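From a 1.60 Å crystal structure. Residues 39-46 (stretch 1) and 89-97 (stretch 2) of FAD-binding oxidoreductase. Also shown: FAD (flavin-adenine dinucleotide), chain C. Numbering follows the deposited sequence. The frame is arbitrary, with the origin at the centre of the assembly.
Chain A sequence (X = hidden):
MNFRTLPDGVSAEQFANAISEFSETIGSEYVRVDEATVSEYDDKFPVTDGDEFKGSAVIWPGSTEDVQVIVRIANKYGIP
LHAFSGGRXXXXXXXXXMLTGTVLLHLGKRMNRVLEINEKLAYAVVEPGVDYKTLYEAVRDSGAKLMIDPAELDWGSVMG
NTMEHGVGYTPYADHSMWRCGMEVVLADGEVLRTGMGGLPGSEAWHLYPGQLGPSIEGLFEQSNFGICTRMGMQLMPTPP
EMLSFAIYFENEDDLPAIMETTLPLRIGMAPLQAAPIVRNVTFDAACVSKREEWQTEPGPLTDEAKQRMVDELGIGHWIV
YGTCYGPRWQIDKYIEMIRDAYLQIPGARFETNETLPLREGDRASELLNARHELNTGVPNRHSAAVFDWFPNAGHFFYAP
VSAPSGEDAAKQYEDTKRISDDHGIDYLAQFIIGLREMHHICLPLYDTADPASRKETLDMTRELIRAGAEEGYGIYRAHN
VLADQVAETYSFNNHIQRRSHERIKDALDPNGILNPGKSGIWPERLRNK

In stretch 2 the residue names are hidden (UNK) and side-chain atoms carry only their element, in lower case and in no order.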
ATOM      1  N   SER A  39      18.596  25.505 -19.177  1.00 22.80           N
ATOM      2  CA  SER A  39      17.833  26.501 -18.392  1.00 23.42           C
ATOM      3  C   SER A  39      16.347  26.168 -18.437  1.00 23.41           C
ATOM      4  O   SER A  39      15.642  26.566 -17.499  1.00 22.42           O
ATOM      5  CB  SER A  39      18.099  27.939 -18.852  1.00 24.68           C
ATOM      6  OG  SER A  39      17.727  28.123 -20.199  1.00 25.26           O
ATOM      7  N   GLU A  40      15.912  25.481 -19.488  1.00 24.07           N
ATOM      8  CA  GLU A  40      14.532  24.942 -19.607  1.00 25.88           C
ATOM      9  C   GLU A  40      14.199  24.104 -18.355  1.00 22.74           C
ATOM     10  O   GLU A  40      12.997  23.939 -18.047  1.00 22.99           O
ATOM     11  CB  GLU A  40      14.432  24.097 -20.870  1.00 33.05           C
ATOM     12  CG  GLU A  40      13.037  23.605 -21.190  1.00 40.06           C
ATOM     13  CD  GLU A  40      12.896  23.062 -22.611  1.00 52.04           C
ATOM     14  OE1 GLU A  40      13.433  23.704 -23.556  1.00 60.45           O
ATOM     15  OE2 GLU A  40      12.264  21.994 -22.784  1.00 60.15           O
ATOM     16  N   TYR A  41      15.206  23.517 -17.726  1.00 21.67           N
ATOM     17  CA  TYR A  41      15.022  22.512 -16.636  1.00 20.52           C
ATOM     18  C   TYR A  41      15.235  23.187 -15.283  1.00 19.41           C
ATOM     19  O   TYR A  41      15.167  22.489 -14.263  1.00 19.30           O
ATOM     20  CB  TYR A  41      15.908  21.276 -16.862  1.00 21.53           C
ATOM     21  CG  TYR A  41      15.467  20.443 -18.027  1.00 20.02           C
ATOM     22  CD1 TYR A  41      14.501  19.464 -17.889  1.00 21.23           C
ATOM     23  CD2 TYR A  41      15.928  20.734 -19.305  1.00 19.80           C
ATOM     24  CE1 TYR A  41      14.097  18.689 -18.966  1.00 23.71           C
ATOM     25  CE2 TYR A  41      15.529  19.978 -20.387  1.00 23.91           C
ATOM     26  CZ  TYR A  41      14.604  18.959 -20.225  1.00 23.30           C
ATOM     27  OH  TYR A  41      14.194  18.229 -21.311  1.00 23.10           O
ATOM     28  N   ASP A  42      15.545  24.484 -15.238  1.00 22.00           N
ATOM     29  CA  ASP A  42      15.512  25.230 -13.953  1.00 19.97           C
ATOM     30  C   ASP A  42      14.050  25.326 -13.458  1.00 18.86           C
ATOM     31  O   ASP A  42      13.112  25.267 -14.256  1.00 20.14           O
ATOM     32  CB  ASP A  42      16.095  26.633 -14.121  1.00 23.22           C
ATOM     33  CG  ASP A  42      17.574  26.648 -14.492  1.00 24.54           C
ATOM     34  OD1 ASP A  42      18.255  25.590 -14.324  1.00 23.85           O
ATOM     35  OD2 ASP A  42      18.031  27.739 -14.922  1.00 25.67           O
ATOM     36  N   ASP A  43      13.862  25.448 -12.145  1.00 18.68           N
ATOM     37  CA  ASP A  43      12.519  25.490 -11.544  1.00 19.70           C
ATOM     38  C   ASP A  43      11.740  26.633 -12.196  1.00 20.21           C
ATOM     39  O   ASP A  43      12.236  27.787 -12.171  1.00 19.54           O
ATOM     40  CB  ASP A  43      12.664  25.690 -10.028  1.00 19.53           C
ATOM     41  CG  ASP A  43      11.408  25.568  -9.202  1.00 20.98           C
ATOM     42  OD1 ASP A  43      10.302  25.435  -9.824  1.00 19.60           O
ATOM     43  OD2 ASP A  43      11.553  25.566  -7.906  1.00 20.69           O
ATOM     44  N   LYS A  44      10.519  26.361 -12.676  1.00 19.75           N
ATOM     45  CA  LYS A  44       9.650  27.426 -13.220  1.00 21.47           C
ATOM     46  C   LYS A  44       9.186  28.379 -12.118  1.00 21.70           C
ATOM     47  O   LYS A  44       8.931  29.572 -12.434  1.00 20.14           O
ATOM     48  CB  LYS A  44       8.441  26.835 -13.940  1.00 23.34           C
ATOM     49  CG  LYS A  44       8.759  25.898 -15.087  1.00 27.03           C
ATOM     50  CD  LYS A  44       9.651  26.494 -16.136  1.00 26.33           C
ATOM     51  CE  LYS A  44       9.723  25.665 -17.408  1.00 29.34           C
ATOM     52  NZ  LYS A  44      10.831  26.139 -18.271  1.00 31.90           N
ATOM     53  N   PHE A  45       9.055  27.869 -10.872  1.00 19.25           N
ATOM     54  CA  PHE A  45       8.519  28.568  -9.672  1.00 19.75           C
ATOM     55  C   PHE A  45       9.559  28.524  -8.580  1.00 21.09           C
ATOM     56  O   PHE A  45       9.342  27.997  -7.481  1.00 20.34           O
ATOM     57  CB  PHE A  45       7.201  27.976  -9.164  1.00 19.77           C
ATOM     58  CG  PHE A  45       6.046  27.936 -10.122  1.00 21.66           C
ATOM     59  CD1 PHE A  45       6.045  28.612 -11.333  1.00 20.87           C
ATOM     60  CD2 PHE A  45       4.956  27.150  -9.799  1.00 21.43           C
ATOM     61  CE1 PHE A  45       4.948  28.543 -12.176  1.00 21.35           C
ATOM     62  CE2 PHE A  45       3.869  27.079 -10.649  1.00 20.71           C
ATOM     63  CZ  PHE A  45       3.859  27.771 -11.821  1.00 19.15           C
ATOM     64  N   PRO A  46      10.685  29.231  -8.807  1.00 21.67           N
ATOM     65  CA  PRO A  46      11.709  29.358  -7.778  1.00 20.05           C
ATOM     66  C   PRO A  46      11.263  30.241  -6.617  1.00 20.40           C
ATOM     67  O   PRO A  46      10.417  31.091  -6.742  1.00 21.27           O
ATOM     68  CB  PRO A  46      12.858  29.995  -8.556  1.00 20.60           C
ATOM     69  CG  PRO A  46      12.156  30.884  -9.536  1.00 21.21           C
ATOM     70  CD  PRO A  46      11.000  30.018 -10.010  1.00 20.08           C
ATOM     71  N   UNK A  89       7.047  19.023 -11.800  1.00 16.35           N
ATOM     72  CA  UNK A  89       6.678  18.970 -10.355  1.00 17.48           C
ATOM     73  C   UNK A  89       6.538  20.409  -9.822  1.00 19.07           C
ATOM     74  O   UNK A  89       7.175  20.742  -8.822  1.00 19.53           O
ATOM     75  c   UNK A  89       7.161  17.583  -8.284  1.00 17.94           C
ATOM     76  o   UNK A  89       5.942  17.424  -8.090  1.00 18.71           O
ATOM     77  c   UNK A  89       7.673  18.098  -9.617  1.00 18.29           C
ATOM     78  n   UNK A  89       8.076  17.313  -7.371  1.00 17.48           N
ATOM     79  N   UNK A  90       5.707  21.222 -10.482  1.00 18.21           N
ATOM     80  CA  UNK A  90       5.472  22.625 -10.124  1.00 19.91           C
ATOM     81  C   UNK A  90       4.954  22.689  -8.699  1.00 18.88           C
ATOM     82  O   UNK A  90       4.034  21.904  -8.343  1.00 18.75           O
ATOM     83  c   UNK A  90       4.966  23.372 -12.522  1.00 22.82           C
ATOM     84  c   UNK A  90       6.207  24.246 -12.634  1.00 22.92           C
ATOM     85  c   UNK A  90       4.467  23.242 -11.090  1.00 21.78           C
ATOM     86  c   UNK A  90       3.830  23.914 -13.345  1.00 21.40           C
ATOM     87  N   UNK A  91       5.527  23.611  -7.930  1.00 17.49           N
ATOM     88  CA  UNK A  91       5.191  23.844  -6.522  1.00 16.86           C
ATOM     89  C   UNK A  91       6.055  23.054  -5.570  1.00 17.56           C
ATOM     90  O   UNK A  91       5.927  23.284  -4.323  1.00 18.12           O
ATOM     91  N   UNK A  92       6.922  22.171  -6.122  1.00 18.56           N
ATOM     92  CA  UNK A  92       7.780  21.260  -5.337  1.00 19.51           C
ATOM     93  C   UNK A  92       9.194  21.296  -5.910  1.00 20.18           C
ATOM     94  O   UNK A  92      10.027  20.519  -5.443  1.00 22.55           O
ATOM     95  c   UNK A  92       3.457  19.433  -4.859  1.00 19.70           C
ATOM     96  o   UNK A  92       2.040  19.404  -2.998  1.00 21.94           O
ATOM     97  c   UNK A  92       5.825  19.806  -4.652  1.00 19.13           C
ATOM     98  c   UNK A  92       3.305  19.485  -3.481  1.00 20.33           C
ATOM     99  c   UNK A  92       7.183  19.852  -5.320  1.00 20.18           C
ATOM    100  c   UNK A  92       5.667  19.853  -3.269  1.00 20.87           C
ATOM    101  c   UNK A  92       4.719  19.525  -5.413  1.00 20.48           C
ATOM    102  c   UNK A  92       4.397  19.777  -2.691  1.00 20.49           C
ATOM    103  N   UNK A  93       9.460  22.147  -6.896  1.00 19.60           N
ATOM    104  CA  UNK A  93      10.810  22.299  -7.447  1.00 21.20           C
ATOM    105  C   UNK A  93      10.843  22.138  -8.953  1.00 19.34           C
ATOM    106  O   UNK A  93      11.905  22.315  -9.498  1.00 21.55           O
ATOM    107  N   UNK A  94       9.732  21.772  -9.601  1.00 17.61           N
ATOM    108  CA  UNK A  94       9.712  21.598 -11.061  1.00 19.14           C
ATOM    109  C   UNK A  94      10.609  20.451 -11.475  1.00 21.65           C
ATOM    110  O   UNK A  94      10.337  19.311 -11.058  1.00 24.55           O
ATOM    111  N   UNK A  95      11.592  20.704 -12.336  1.00 19.51           N
ATOM    112  CA  UNK A  95      12.604  19.705 -12.769  1.00 18.63           C
ATOM    113  C   UNK A  95      13.934  19.949 -12.056  1.00 20.42           C
ATOM    114  O   UNK A  95      14.912  19.268 -12.374  1.00 21.15           O
ATOM    115  c   UNK A  95      12.764  19.754 -14.262  1.00 18.88           C
ATOM    116  o   UNK A  95      13.082  21.081 -14.672  1.00 22.00           O
ATOM    117  N   UNK A  96      13.965  20.808 -11.045  1.00 20.39           N
ATOM    118  CA  UNK A  96      15.240  21.274 -10.466  1.00 19.64           C
ATOM    119  C   UNK A  96      15.760  20.209  -9.509  1.00 19.25           C
ATOM    120  O   UNK A  96      15.008  19.568  -8.790  1.00 19.54           O
ATOM    121  o   UNK A  96      14.384  22.708  -8.631  1.00 19.92           O
ATOM    122  c   UNK A  96      15.135  22.649  -9.833  1.00 20.18           C
ATOM    123  N   UNK A  97      17.099  20.010  -9.494  1.00 18.92           N
ATOM    124  CA  UNK A  97      17.748  19.093  -8.572  1.00 18.04           C
ATOM    125  C   UNK A  97      17.950  19.759  -7.217  1.00 17.75           C
ATOM    126  O   UNK A  97      17.894  20.983  -7.094  1.00 19.88           O
ATOM    127  c   UNK A  97      19.393  20.248  -9.808  1.00 20.13           C
ATOM    128  c   UNK A  97      19.100  18.894  -9.267  1.00 17.54           C
ATOM    129  c   UNK A  97      18.051  20.748 -10.314  1.00 20.35           C
TER
HETATM  130  PA  FAD C 601       8.072  14.512 -12.258  1.00 17.83           P
HETATM  131  O1A FAD C 601       8.505  15.934 -12.105  1.00 19.12           O
HETATM  132  O2A FAD C 601       8.516  13.751 -13.483  1.00 18.25           O
HETATM  133  O5B FAD C 601       8.566  13.720 -10.997  1.00 16.85           O
HETATM  134  C5B FAD C 601       8.430  14.240  -9.682  1.00 16.90           C
HETATM  135  C4B FAD C 601       9.537  13.653  -8.841  1.00 18.48           C
HETATM  136  O4B FAD C 601       9.386  12.207  -8.729  1.00 18.57           O
HETATM  137  C3B FAD C 601      10.964  13.834  -9.382  1.00 18.55           C
HETATM  138  O3B FAD C 601      11.487  15.118  -9.050  1.00 20.59           O
HETATM  139  C2B FAD C 601      11.702  12.630  -8.775  1.00 17.53           C
HETATM  140  O2B FAD C 601      12.061  12.928  -7.439  1.00 19.38           O
HETATM  141  C1B FAD C 601      10.633  11.546  -8.859  1.00 18.00           C
HETATM  142  N9A FAD C 601      10.626  10.802 -10.092  1.00 19.11           N
HETATM  143  C8A FAD C 601       9.795  11.011 -11.147  1.00 18.78           C
HETATM  144  N7A FAD C 601      10.007  10.167 -12.113  1.00 19.27           N
HETATM  145  C5A FAD C 601      11.072   9.402 -11.700  1.00 17.77           C
HETATM  146  C6A FAD C 601      11.721   8.307 -12.278  1.00 18.35           C
HETATM  147  N6A FAD C 601      11.430   7.845 -13.501  1.00 18.32           N
HETATM  148  N1A FAD C 601      12.742   7.761 -11.579  1.00 20.84           N
HETATM  149  C2A FAD C 601      13.023   8.246 -10.343  1.00 20.42           C
HETATM  150  N3A FAD C 601      12.453   9.249  -9.688  1.00 20.79           N
HETATM  151  C4A FAD C 601      11.471   9.792 -10.436  1.00 18.14           C
HETATM  152  N1  FAD C 601      -0.169  17.215  -7.723  1.00 17.95           N
HETATM  153  C2  FAD C 601      -0.971  16.206  -7.431  1.00 15.61           C
HETATM  154  O2  FAD C 601      -0.506  15.087  -7.093  1.00 16.24           O
HETATM  155  N3  FAD C 601      -2.307  16.307  -7.569  1.00 17.11           N
HETATM  156  C4  FAD C 601      -2.925  17.472  -7.925  1.00 19.16           C
HETATM  157  O4  FAD C 601      -4.158  17.487  -8.107  1.00 23.78           O
HETATM  158  C4X FAD C 601      -2.129  18.569  -8.194  1.00 20.22           C
HETATM  159  N5  FAD C 601      -2.722  19.687  -8.519  1.00 21.11           N
HETATM  160  C5X FAD C 601      -1.906  20.757  -8.793  1.00 19.81           C
HETATM  161  C6  FAD C 601      -2.517  21.961  -9.169  1.00 20.38           C
HETATM  162  C7  FAD C 601      -1.777  23.074  -9.518  1.00 19.88           C
HETATM  163  C7M FAD C 601      -2.485  24.347  -9.934  1.00 20.17           C
HETATM  164  C8  FAD C 601      -0.369  22.977  -9.502  1.00 19.02           C
HETATM  165  C8M FAD C 601       0.477  24.158  -9.872  1.00 21.45           C
HETATM  166  C9  FAD C 601       0.244  21.808  -9.101  1.00 19.25           C
HETATM  167  C9A FAD C 601      -0.497  20.663  -8.752  1.00 17.27           C
HETATM  168  N10 FAD C 601       0.090  19.451  -8.401  1.00 19.66           N
HETATM  169  C10 FAD C 601      -0.713  18.355  -8.121  1.00 18.36           C
HETATM  170  C1' FAD C 601       1.563  19.254  -8.418  1.00 17.57           C
HETATM  171  C2' FAD C 601       2.099  18.771  -9.775  1.00 19.28           C
HETATM  172  O2' FAD C 601       1.473  19.505 -10.882  1.00 21.73           O
HETATM  173  C3' FAD C 601       1.859  17.279 -10.084  1.00 18.67           C
HETATM  174  O3' FAD C 601       2.124  16.498  -8.945  1.00 18.55           O
HETATM  175  C4' FAD C 601       2.659  16.709 -11.263  1.00 18.94           C
HETATM  176  O4' FAD C 601       1.991  15.556 -11.798  1.00 22.16           O
HETATM  177  C5' FAD C 601       4.060  16.349 -10.846  1.00 16.78           C
HETATM  178  O5' FAD C 601       4.992  16.500 -11.925  1.00 19.89           O
HETATM  179  P   FAD C 601       5.350  15.283 -12.894  1.00 19.61           P
HETATM  180  O1P FAD C 601       5.924  15.847 -14.159  1.00 19.52           O
HETATM  181  O2P FAD C 601       4.117  14.441 -12.988  1.00 19.17           O
HETATM  182  O3P FAD C 601       6.475  14.467 -12.102  1.00 18.08           O
HETATM  183  O   HOH W   1      11.431  22.709 -16.207  1.00 29.34           O
HETATM  184  O   HOH W   2      10.796  23.432 -13.534  1.00 23.12           O
HETATM  185  O   HOH W   3       8.284  24.441  -8.083  1.00 19.03           O
HETATM  186  O   HOH W   4      14.083  25.650  -7.124  1.00 23.89           O

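Position 89 carries two side-chain carbons, the second bearing one oxygen and one nitrogen; these make it a carboxamide, hence asparagine. N89 does not touch stretch 1; its backbone N lies 3.3 Å from O5' of the FAD, and its carbonyl O accepts from the backbone N of position 92 (3.1 Å), closing a type II turn.

Position 90 has four side-chain carbons, forked at the second. One terminal carbon of the fork sits 4.2 Å from the centroid of the F45 ring and 9° off the ring normal, a CH-pi contact over one face, and lies 3.7 Å from K44 CB; the CB of position 90 approaches F45 CE2 at 3.9 Å. The fork identifies leucine, and the terminal carbon over the ring is CD2 of L90. On the cofactor side, L90 O is 3.6 Å from FAD C1'.

Position 91 has no side-chain atoms and a phi of 92°, and its backbone N lies 4.0 Å from F45 CD2. The bare backbone and positive phi mark glycine. G91 N donates to water 3 (2.9 Å).

Position 92 shows one carbon followed by a six-carbon ring bearing one oxygen, which is tyrosine. The CA-to-CB bond of Y92 points away from stretch 1, and its side chain makes no contact with it; FAD C1' instead lies at the edge of its ring.

Position 93 again lacks a side chain, and its carbonyl O comes within 3.3 Å of D43 CG. With phi/psi of 127/-6°, a CB would be jammed against the carbonyl O of Y92, so the backbone itself calls for glycine. G93 N donates to water 3 (2.8 Å).

Position 94 is bare as well, with phi at 65°. An ideal CB here would point toward stretch 1 and lie only 3.2 Å from D43 OD1, a tight approach. Both observations fit glycine. G94 N donates to N89 O (2.9 Å), tying the loop together.

Position 95 has one carbon and one oxygen. That oxygen lies 2.5 Å from Y41 O, and the residue is serine: S95 OG donates to this carbonyl in a short hydrogen bond. Water 1 donates to both S95 OG (2.8 Å) and E40 O (2.7 Å).

Position 96 also has one carbon and one oxygen, the latter 3.7 Å from D43 CB. It is serine, and S96 OG turns back to donate to G93 O (2.7 Å).

Position 97 has three carbons closing a ring onto the backbone N, the mark of proline; P97 makes no contact with stretch 1.

The contact thus joins two irregular segments. At one end L90 covers a face of F45; at the other, S95 makes the only direct hydrogen bond between the stretches. Between them D43 OD1 accepts from F45 N (2.9 Å) and from water 3, which in turn receives G91 N and G93 N. Water 2 adds a further bridge, donating to D42 O (3.0 Å) and accepting from S95 N (3.1 Å). Of the three glycines, only G94 would direct a CB into the contact; G91 and G93 answer to their backbone angles.

Stretch 2 89-97: NLGYGGSSP
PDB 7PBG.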